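Local coordinates for protein tyrocidine synthetase 3 (PDB 2JGP) that takes part in nonribosomal synthesis of the antibiotic tyrocidine, pairing a peptidyl carrier domain with a condensation domain that forms peptide bonds, at residues Gln278-Asp283 and Ala376-Pro381; Pro285-Pro290 and Glu348-Gly353; Pro426-Val431 and Ala461-Thr466. One frame throughout, in Å; residues are numbered along the deposited sequence.

In the fold
All three contacts lie in the condensation domain and follow one another across it. The centres of contacts 1 and 2 are about 10 Å apart, as are those of contacts 2 and 3; those of contacts 1 and 3 are about 16 Å apart. Contacts 1 and 2 each contribute one strand, 373-379 and 350-356, of an antiparallel pair, and a salt bridge from Arg-378 to Asp-349 ties them together. Contact 2 reaches contact 3 through the backbone of Gly-353, which probably bonds to Thr-430, while Leu-427 of contact 3 packs on Phe-280 and Ala-376 of contact 1. The sodium ion at Gln-396 and Asp-400 is about 11 Å from the side chain of Thr-279 in contact 1.

Contact 1 of 3, residues Gln278-Asp283 and Ala376-Pro381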
loop_
_atom_site.group_PDB
_atom_site.type_symbol
_atom_site.label_atom_id
_atom_site.label_comp_id
_atom_site.label_asym_id
_atom_site.label_seq_id
_atom_site.Cartn_x
_atom_site.Cartn_y
_atom_site.Cartn_z
ATOM N N GLN A 278 -6.334 18.678 -9.969
ATOM C CA GLN A 278 -6.311 18.779 -11.433
ATOM C C GLN A 278 -6.780 17.476 -12.074
ATOM O O GLN A 278 -7.636 17.488 -12.957
ATOM C CB GLN A 278 -4.893 19.100 -11.931
ATOM C CG GLN A 278 -4.436 20.528 -11.662
ATOM C CD GLN A 278 -2.913 20.704 -11.663
ATOM O OE1 GLN A 278 -2.411 21.758 -11.284
ATOM N NE2 GLN A 278 -2.180 19.669 -12.076
ATOM N N THR A 279 -6.207 16.357 -11.628
ATOM C CA THR A 279 -6.534 15.037 -12.167
ATOM C C THR A 279 -8.038 14.734 -12.141
ATOM O O THR A 279 -8.556 14.107 -13.067
ATOM C CB THR A 279 -5.761 13.911 -11.422
ATOM O OG1 THR A 279 -4.353 14.057 -11.653
ATOM C CG2 THR A 279 -6.205 12.524 -11.888
ATOM N N PHE A 280 -8.731 15.188 -11.097
ATOM C CA PHE A 280 -10.168 14.929 -10.937
ATOM C C PHE A 280 -11.015 16.208 -11.000
ATOM O O PHE A 280 -12.071 16.293 -10.370
ATOM C CB PHE A 280 -10.417 14.182 -9.620
ATOM C CG PHE A 280 -9.737 12.847 -9.550
ATOM C CD1 PHE A 280 -8.637 12.648 -8.732
ATOM C CD2 PHE A 280 -10.191 11.787 -10.321
ATOM C CE1 PHE A 280 -8.010 11.412 -8.676
ATOM C CE2 PHE A 280 -9.566 10.556 -10.274
ATOM C CZ PHE A 280 -8.474 10.367 -9.452
ATOM N N ALA A 281 -10.560 17.188 -11.777
ATOM C CA ALA A 281 -11.236 18.483 -11.877
ATOM C C ALA A 281 -12.504 18.415 -12.731
ATOM O O ALA A 281 -13.475 19.137 -12.478
ATOM C CB ALA A 281 -10.284 19.525 -12.438
ATOM N N ASP A 282 -12.485 17.543 -13.736
ATOM C CA ASP A 282 -13.583 17.416 -14.699
ATOM C C ASP A 282 -14.638 16.407 -14.209
ATOM O O ASP A 282 -14.818 16.238 -12.997
ATOM C CB ASP A 282 -13.014 17.036 -16.077
ATOM C CG ASP A 282 -12.249 15.726 -16.057
ATOM O OD1 ASP A 282 -12.198 15.046 -17.101
ATOM O OD2 ASP A 282 -11.688 15.382 -14.994
ATOM N N ASP A 283 -15.332 15.744 -15.137
ATOM C CA ASP A 283 -16.407 14.807 -14.791
ATOM C C ASP A 283 -15.821 13.483 -14.300
ATOM O O ASP A 283 -15.241 12.732 -15.086
ATOM C CB ASP A 283 -17.316 14.549 -16.002
ATOM C CG ASP A 283 -17.555 15.794 -16.834
ATOM O OD1 ASP A 283 -18.020 16.812 -16.273
ATOM O OD2 ASP A 283 -17.268 15.750 -18.052
ATOM N N ALA A 376 -5.868 6.977 -6.148
ATOM C CA ALA A 376 -6.919 6.842 -7.149
ATOM C C ALA A 376 -6.271 6.957 -8.519
ATOM O O ALA A 376 -5.950 8.058 -8.965
ATOM C CB ALA A 376 -7.969 7.922 -6.964
ATOM N N MET A 377 -6.071 5.823 -9.180
ATOM C CA MET A 377 -5.382 5.797 -10.461
ATOM C C MET A 377 -6.391 5.905 -11.606
ATOM O O MET A 377 -7.197 4.994 -11.818
ATOM C CB MET A 377 -4.571 4.506 -10.584
ATOM C CG MET A 377 -3.406 4.610 -11.511
ATOM S SD MET A 377 -2.055 5.585 -10.809
ATOM C CE MET A 377 -1.247 4.427 -9.721
ATOM N N ARG A 378 -6.341 7.020 -12.332
ATOM C CA ARG A 378 -7.263 7.276 -13.439
ATOM C C ARG A 378 -6.573 7.053 -14.777
ATOM O O ARG A 378 -5.497 7.589 -15.025
ATOM C CB ARG A 378 -7.803 8.707 -13.373
ATOM C CG ARG A 378 -8.806 9.052 -14.470
ATOM C CD ARG A 378 -9.292 10.474 -14.303
ATOM N NE ARG A 378 -10.335 10.832 -15.265
ATOM C CZ ARG A 378 -11.140 11.885 -15.140
ATOM N NH1 ARG A 378 -11.037 12.704 -14.095
ATOM N NH2 ARG A 378 -12.060 12.126 -16.065
ATOM N N ASN A 379 -7.214 6.274 -15.640
ATOM C CA ASN A 379 -6.706 6.013 -16.981
ATOM C C ASN A 379 -7.843 5.992 -17.985
ATOM O O ASN A 379 -9.008 5.859 -17.611
ATOM C CB ASN A 379 -5.943 4.690 -17.005
ATOM C CG ASN A 379 -4.564 4.810 -16.402
ATOM O OD1 ASN A 379 -4.314 4.353 -15.281
ATOM N ND2 ASN A 379 -3.660 5.456 -17.132
ATOM N N LYS A 380 -7.488 6.117 -19.260
ATOM C CA LYS A 380 -8.461 6.282 -20.326
ATOM C C LYS A 380 -8.252 5.243 -21.422
ATOM O O LYS A 380 -7.683 5.545 -22.476
ATOM C CB LYS A 380 -8.393 7.708 -20.872
ATOM C CG LYS A 380 -8.797 8.739 -19.820
ATOM C CD LYS A 380 -8.820 10.149 -20.355
ATOM C CE LYS A 380 -9.037 11.149 -19.229
ATOM N NZ LYS A 380 -8.908 12.549 -19.712
ATOM N N PRO A 381 -8.696 4.000 -21.160
ATOM C CA PRO A 381 -8.590 2.922 -22.142
ATOM C C PRO A 381 -9.579 3.106 -23.299
ATOM O O PRO A 381 -10.640 2.480 -23.335
ATOM C CB PRO A 381 -8.898 1.667 -21.317
ATOM C CG PRO A 381 -9.780 2.142 -20.227
ATOM C CD PRO A 381 -9.316 3.536 -19.901
HETATM O O HOH W 1 -9.680 14.265 -17.403
#
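Arg-378 and Asp-282 reach toward each other tip to tip, a salt bridge that joins strand 373-379 to the turn after helix 267-279. NH1 of Arg-378 donates to OD2 of Asp-282 at 2.9 Å, on the syn side of that oxygen; NH2 of Arg-378 adds a weak bond to OD1 of Asp-282 at 3.1 Å. The carboxylate and guanidinium planes are inclined by 17°, yet OD2 of Asp-282 is tilted out of the guanidinium plane. In Arg-378, CG anti to the backbone N (chi1 -178°) and a chain extended to NE carry the guanidinium across; NE is bonded outside the two segments. NH1 of Arg-378 also lies 3.0 Å from the carbonyl O of Thr-279, whose hydroxyl is bonded to the carbonyl of Tyr-275. A water donates to OD1 of Asp-282 at 2.7 Å and accepts from NZ of Lys-380 at 3.0 Å. Phe-280 slides past Arg-378 and sets its CZ 3.5 Å from CB of Ala-376, whose carbonyl O lies at the ring edge. With Asp-349 as a second partner of NH2, the buried guanidinium sits between two carboxylates, probably favouring the ionised form of both acids.

Contact 2 of 3, residues Pro285-Pro290 and Glu348-Gly353; sequences PVLNLP and EDIIVG
Pro-285 and Ile-350 hold the nearest CA atoms of the two segments, 6.5 Å apart; the irregular segment 285-290 meets the start of strand 350-356 there without a hydrogen bond between them and then draws off toward Pro-290. The proline ring carries most of the contact. It crosses the side chains of Asp-349 and Ile-351 at about a right angle to each. Its CB rests 3.4 Å from the carbonyl O of Asp-349, and its CG is 3.7 Å from OD1 of the same residue. Asp-349 holds CG anti to its backbone N (chi1 -173°), and its carboxylate, held by a salt bridge from OD2 to Arg-378, touches the ring CG through both CG and OD1, by van der Waals contact. On Ile-351, CG1 stands anti to the carbonyl carbon (chi1 -52°); CD1 beyond it comes within 3.7 Å of CD of Pro-285. Farther along, Leu-287 makes a looser apolar touch, its CD1 lying 4.3 Å from CG2 of Ile-350. The loop is fastened beside the strand by Gln-347, whose side-chain amide bonds to the carbonyl of Val-286 and the N-H of Asn-288. Behind the strand, Ile-350 packs on Leu-341 and Ala-342 of helix 329-345; on the side of the loop, Ile-351 touches Phe-280 and Ala-376. Strand 350-356 itself runs between strand 373-379, its antiparallel partner, and strand 430-435, reached through backbone bonds of Gly-353, and segment 285-290 crosses its beginning.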
loop_
_atom_site.group_PDB
_atom_site.type_symbol
_atom_site.label_atom_id
_atom_site.label_comp_id
_atom_site.label_asym_id
_atom_site.label_seq_id
_atom_site.Cartn_x
_atom_site.Cartn_y
_atom_site.Cartn_z
ATOM N N PRO A 285 -15.691 9.777 -13.449
ATOM C CA PRO A 285 -16.462 8.638 -13.940
ATOM C C PRO A 285 -16.833 7.634 -12.851
ATOM O O PRO A 285 -16.030 7.360 -11.961
ATOM C CB PRO A 285 -15.507 7.986 -14.941
ATOM C CG PRO A 285 -14.166 8.294 -14.417
ATOM C CD PRO A 285 -14.264 9.659 -13.803
ATOM N N VAL A 286 -18.046 7.095 -12.939
ATOM C CA VAL A 286 -18.486 6.013 -12.066
ATOM C C VAL A 286 -18.459 4.712 -12.867
ATOM O O VAL A 286 -19.073 4.629 -13.933
ATOM C CB VAL A 286 -19.909 6.269 -11.533
ATOM C CG1 VAL A 286 -20.305 5.197 -10.536
ATOM C CG2 VAL A 286 -19.995 7.649 -10.896
ATOM N N LEU A 287 -17.743 3.710 -12.354
ATOM C CA LEU A 287 -17.611 2.415 -13.023
ATOM C C LEU A 287 -18.970 1.732 -13.151
ATOM O O LEU A 287 -19.678 1.564 -12.163
ATOM C CB LEU A 287 -16.658 1.509 -12.242
ATOM C CG LEU A 287 -16.305 0.140 -12.836
ATOM C CD1 LEU A 287 -15.541 0.267 -14.146
ATOM C CD2 LEU A 287 -15.508 -0.669 -11.824
ATOM N N ASN A 288 -19.326 1.341 -14.370
ATOM C CA ASN A 288 -20.607 0.694 -14.623
ATOM C C ASN A 288 -20.424 -0.769 -14.999
ATOM O O ASN A 288 -20.729 -1.177 -16.118
ATOM C CB ASN A 288 -21.365 1.440 -15.721
ATOM C CG ASN A 288 -22.762 0.885 -15.952
ATOM O OD1 ASN A 288 -23.187 0.732 -17.093
ATOM N ND2 ASN A 288 -23.473 0.569 -14.874
ATOM N N LEU A 289 -19.922 -1.558 -14.054
ATOM C CA LEU A 289 -19.798 -2.993 -14.262
ATOM C C LEU A 289 -21.184 -3.604 -14.331
ATOM O O LEU A 289 -22.072 -3.201 -13.582
ATOM C CB LEU A 289 -19.028 -3.664 -13.125
ATOM C CG LEU A 289 -17.512 -3.530 -13.137
ATOM C CD1 LEU A 289 -16.952 -4.194 -11.883
ATOM C CD2 LEU A 289 -16.931 -4.137 -14.406
ATOM N N PRO A 290 -21.374 -4.579 -15.233
ATOM C CA PRO A 290 -22.644 -5.273 -15.254
ATOM C C PRO A 290 -22.665 -6.209 -14.060
ATOM O O PRO A 290 -21.672 -6.876 -13.788
ATOM C CB PRO A 290 -22.607 -6.044 -16.573
ATOM C CG PRO A 290 -21.188 -6.276 -16.836
ATOM C CD PRO A 290 -20.440 -5.109 -16.242
ATOM N N GLU A 348 -14.484 4.165 -21.269
ATOM C CA GLU A 348 -13.129 4.470 -21.720
ATOM C C GLU A 348 -12.429 5.469 -20.790
ATOM O O GLU A 348 -11.462 6.115 -21.174
ATOM C CB GLU A 348 -13.177 5.016 -23.149
ATOM C CG GLU A 348 -13.923 4.108 -24.118
ATOM C CD GLU A 348 -13.677 4.472 -25.564
ATOM O OE1 GLU A 348 -13.566 3.550 -26.397
ATOM O OE2 GLU A 348 -13.571 5.677 -25.864
ATOM N N ASP A 349 -12.924 5.567 -19.562
ATOM C CA ASP A 349 -12.384 6.468 -18.551
ATOM C C ASP A 349 -12.696 5.808 -17.214
ATOM O O ASP A 349 -13.862 5.700 -16.819
ATOM C CB ASP A 349 -13.054 7.838 -18.667
ATOM C CG ASP A 349 -12.430 8.892 -17.767
ATOM O OD1 ASP A 349 -11.535 8.574 -16.949
ATOM O OD2 ASP A 349 -12.872 10.057 -17.875
ATOM N N ILE A 350 -11.641 5.355 -16.538
ATOM C CA ILE A 350 -11.764 4.428 -15.419
ATOM C C ILE A 350 -10.787 4.765 -14.303
ATOM O O ILE A 350 -9.616 5.049 -14.567
ATOM C CB ILE A 350 -11.484 2.977 -15.880
ATOM C CG1 ILE A 350 -12.441 2.598 -17.021
ATOM C CG2 ILE A 350 -11.613 2.003 -14.698
ATOM C CD1 ILE A 350 -12.456 1.147 -17.366
ATOM N N ILE A 351 -11.278 4.714 -13.064
ATOM C CA ILE A 351 -10.451 4.943 -11.874
ATOM C C ILE A 351 -10.333 3.634 -11.093
ATOM O O ILE A 351 -11.339 2.983 -10.810
ATOM C CB ILE A 351 -11.043 6.046 -10.973
ATOM C CG1 ILE A 351 -11.334 7.310 -11.799
ATOM C CG2 ILE A 351 -10.093 6.368 -9.818
ATOM C CD1 ILE A 351 -12.159 8.337 -11.077
ATOM N N VAL A 352 -9.097 3.248 -10.777
ATOM C CA VAL A 352 -8.811 2.035 -10.013
ATOM C C VAL A 352 -7.991 2.408 -8.788
ATOM O O VAL A 352 -6.971 3.066 -8.915
ATOM C CB VAL A 352 -8.002 1.024 -10.852
ATOM C CG1 VAL A 352 -7.553 -0.160 -9.987
ATOM C CG2 VAL A 352 -8.826 0.555 -12.069
ATOM N N GLY A 353 -8.437 1.988 -7.611
ATOM C CA GLY A 353 -7.674 2.212 -6.383
ATOM C C GLY A 353 -6.450 1.322 -6.345
ATOM O O GLY A 353 -6.552 0.125 -6.574
#

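Contact 3 of 3, residues Pro426-Val431 and Ala461-Thr466; sequences PLFDTV and AKFDLT
Val-431 and Leu-465 make the straightest backbone bond here: N of Val-431 donates to O of Leu-465 at 3.3 Å, with 156° at the hydrogen. A weak bond runs the other way just before it, from N of Asp-464 to O of Asp-429 at 3.0 Å. OG1 of Thr-430, anti to its backbone N (chi1 -177°), also lies 3.0 Å from O of Leu-465, but this hydroxyl has a further partner in Tyr-337. These residues pair strands 430-435 and 465-471 in parallel within a mixed sheet of the condensation domain, Thr-430 beside Leu-465 on one face and Val-431 beside Thr-466 on the other. Among apolar contacts, CG2 of Val-431 sits over a face of the Phe-463 ring, 3.6 Å from its centroid, a CH-pi contact. CE1 of Phe-428 meets CE2 of Phe-463 at 3.5 Å, the ring planes inclined by 32°. Of the charged groups, OD1 of Asp-429 and OD1 of Asp-464 are 4.4 Å apart, and one water donates to both. OD1 of Asp-429 also accepts from the backbone N of Asn-425. OD2 of Asp-429 bridges to Arg-424 and OD2 of Asp-464 to Arg-295, which probably offsets the repulsion.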
loop_
_atom_site.group_PDB
_atom_site.type_symbol
_atom_site.label_atom_id
_atom_site.label_comp_id
_atom_site.label_asym_id
_atom_site.label_seq_id
_atom_site.Cartn_x
_atom_site.Cartn_y
_atom_site.Cartn_z
ATOM N N PRO A 426 -15.950 6.244 -2.510
ATOM C CA PRO A 426 -15.520 7.477 -3.154
ATOM C C PRO A 426 -14.394 7.238 -4.164
ATOM O O PRO A 426 -13.462 6.464 -3.898
ATOM C CB PRO A 426 -15.061 8.360 -1.981
ATOM C CG PRO A 426 -14.775 7.432 -0.867
ATOM C CD PRO A 426 -15.632 6.220 -1.069
ATOM N N LEU A 427 -14.532 7.869 -5.328
ATOM C CA LEU A 427 -13.537 7.878 -6.406
ATOM C C LEU A 427 -13.374 6.563 -7.178
ATOM O O LEU A 427 -13.236 6.597 -8.401
ATOM C CB LEU A 427 -12.171 8.394 -5.920
ATOM C CG LEU A 427 -12.064 9.915 -5.771
ATOM C CD1 LEU A 427 -10.701 10.305 -5.235
ATOM C CD2 LEU A 427 -12.336 10.622 -7.097
ATOM N N PHE A 428 -13.365 5.424 -6.485
ATOM C CA PHE A 428 -13.227 4.122 -7.155
ATOM C C PHE A 428 -14.017 3.015 -6.453
ATOM O O PHE A 428 -14.187 3.029 -5.232
ATOM C CB PHE A 428 -11.749 3.722 -7.286
ATOM C CG PHE A 428 -10.983 3.790 -5.998
ATOM C CD1 PHE A 428 -10.985 2.720 -5.108
ATOM C CD2 PHE A 428 -10.265 4.927 -5.669
ATOM C CE1 PHE A 428 -10.285 2.788 -3.912
ATOM C CE2 PHE A 428 -9.559 4.999 -4.475
ATOM C CZ PHE A 428 -9.567 3.927 -3.598
ATOM N N ASP A 429 -14.497 2.062 -7.249
ATOM C CA ASP A 429 -15.262 0.917 -6.747
ATOM C C ASP A 429 -14.545 -0.409 -6.952
ATOM O O ASP A 429 -15.101 -1.471 -6.684
ATOM C CB ASP A 429 -16.630 0.897 -7.413
ATOM C CG ASP A 429 -17.520 1.989 -6.895
ATOM O OD1 ASP A 429 -17.724 2.032 -5.662
ATOM O OD2 ASP A 429 -17.987 2.816 -7.700
ATOM N N THR A 430 -13.306 -0.340 -7.422
ATOM C CA THR A 430 -12.462 -1.510 -7.514
ATOM C C THR A 430 -11.040 -1.158 -7.094
ATOM O O THR A 430 -10.623 -0.009 -7.203
ATOM C CB THR A 430 -12.466 -2.102 -8.938
ATOM O OG1 THR A 430 -11.676 -3.291 -8.955
ATOM C CG2 THR A 430 -11.903 -1.110 -9.948
ATOM N N VAL A 431 -10.322 -2.167 -6.607
ATOM C CA VAL A 431 -8.943 -2.026 -6.168
ATOM C C VAL A 431 -8.083 -3.063 -6.883
ATOM O O VAL A 431 -8.536 -4.181 -7.138
ATOM C CB VAL A 431 -8.826 -2.209 -4.628
ATOM C CG1 VAL A 431 -7.380 -2.426 -4.205
ATOM C CG2 VAL A 431 -9.428 -1.006 -3.910
ATOM N N ALA A 461 -15.842 -7.805 1.762
ATOM C CA ALA A 461 -15.453 -7.071 0.559
ATOM C C ALA A 461 -15.831 -5.596 0.678
ATOM O O ALA A 461 -17.004 -5.248 0.581
ATOM C CB ALA A 461 -16.103 -7.694 -0.670
ATOM N N LYS A 462 -14.837 -4.731 0.889
ATOM C CA LYS A 462 -15.094 -3.288 0.996
ATOM C C LYS A 462 -15.526 -2.677 -0.343
ATOM O O LYS A 462 -16.323 -1.739 -0.369
ATOM C CB LYS A 462 -13.864 -2.545 1.526
ATOM C CG LYS A 462 -14.146 -1.094 1.930
ATOM C CD LYS A 462 -12.855 -0.305 2.161
ATOM C CE LYS A 462 -13.097 1.202 2.085
ATOM N NZ LYS A 462 -11.822 1.969 1.936
ATOM N N PHE A 463 -15.014 -3.224 -1.442
ATOM C CA PHE A 463 -15.277 -2.689 -2.780
ATOM C C PHE A 463 -16.054 -3.693 -3.615
ATOM O O PHE A 463 -16.145 -4.857 -3.236
ATOM C CB PHE A 463 -13.954 -2.352 -3.457
ATOM C CG PHE A 463 -13.123 -1.383 -2.680
ATOM C CD1 PHE A 463 -12.118 -1.832 -1.837
ATOM C CD2 PHE A 463 -13.361 -0.021 -2.773
ATOM C CE1 PHE A 463 -11.351 -0.935 -1.106
ATOM C CE2 PHE A 463 -12.604 0.884 -2.042
ATOM C CZ PHE A 463 -11.596 0.424 -1.207
ATOM N N ASP A 464 -16.612 -3.246 -4.744
ATOM C CA ASP A 464 -17.346 -4.142 -5.648
ATOM C C ASP A 464 -16.512 -5.370 -5.918
ATOM O O ASP A 464 -17.001 -6.498 -5.872
ATOM C CB ASP A 464 -17.655 -3.470 -6.984
ATOM C CG ASP A 464 -18.749 -2.447 -6.882
ATOM O OD1 ASP A 464 -19.190 -2.151 -5.756
ATOM O OD2 ASP A 464 -19.168 -1.943 -7.940
ATOM N N LEU A 465 -15.240 -5.134 -6.212
ATOM C CA LEU A 465 -14.280 -6.214 -6.273
ATOM C C LEU A 465 -12.849 -5.714 -6.094
ATOM O O LEU A 465 -12.531 -4.565 -6.413
ATOM C CB LEU A 465 -14.443 -7.015 -7.573
ATOM C CG LEU A 465 -13.902 -6.454 -8.887
ATOM C CD1 LEU A 465 -12.475 -6.887 -9.075
ATOM C CD2 LEU A 465 -14.744 -6.944 -10.063
ATOM N N THR A 466 -12.012 -6.581 -5.531
ATOM C CA THR A 466 -10.591 -6.320 -5.383
ATOM C C THR A 466 -9.851 -7.365 -6.198
ATOM O O THR A 466 -10.021 -8.567 -5.972
ATOM C CB THR A 466 -10.153 -6.418 -3.915
ATOM O OG1 THR A 466 -10.796 -5.387 -3.160
ATOM C CG2 THR A 466 -8.642 -6.278 -3.789
HETATM O O HOH W 2 -17.412 -0.219 -4.180
#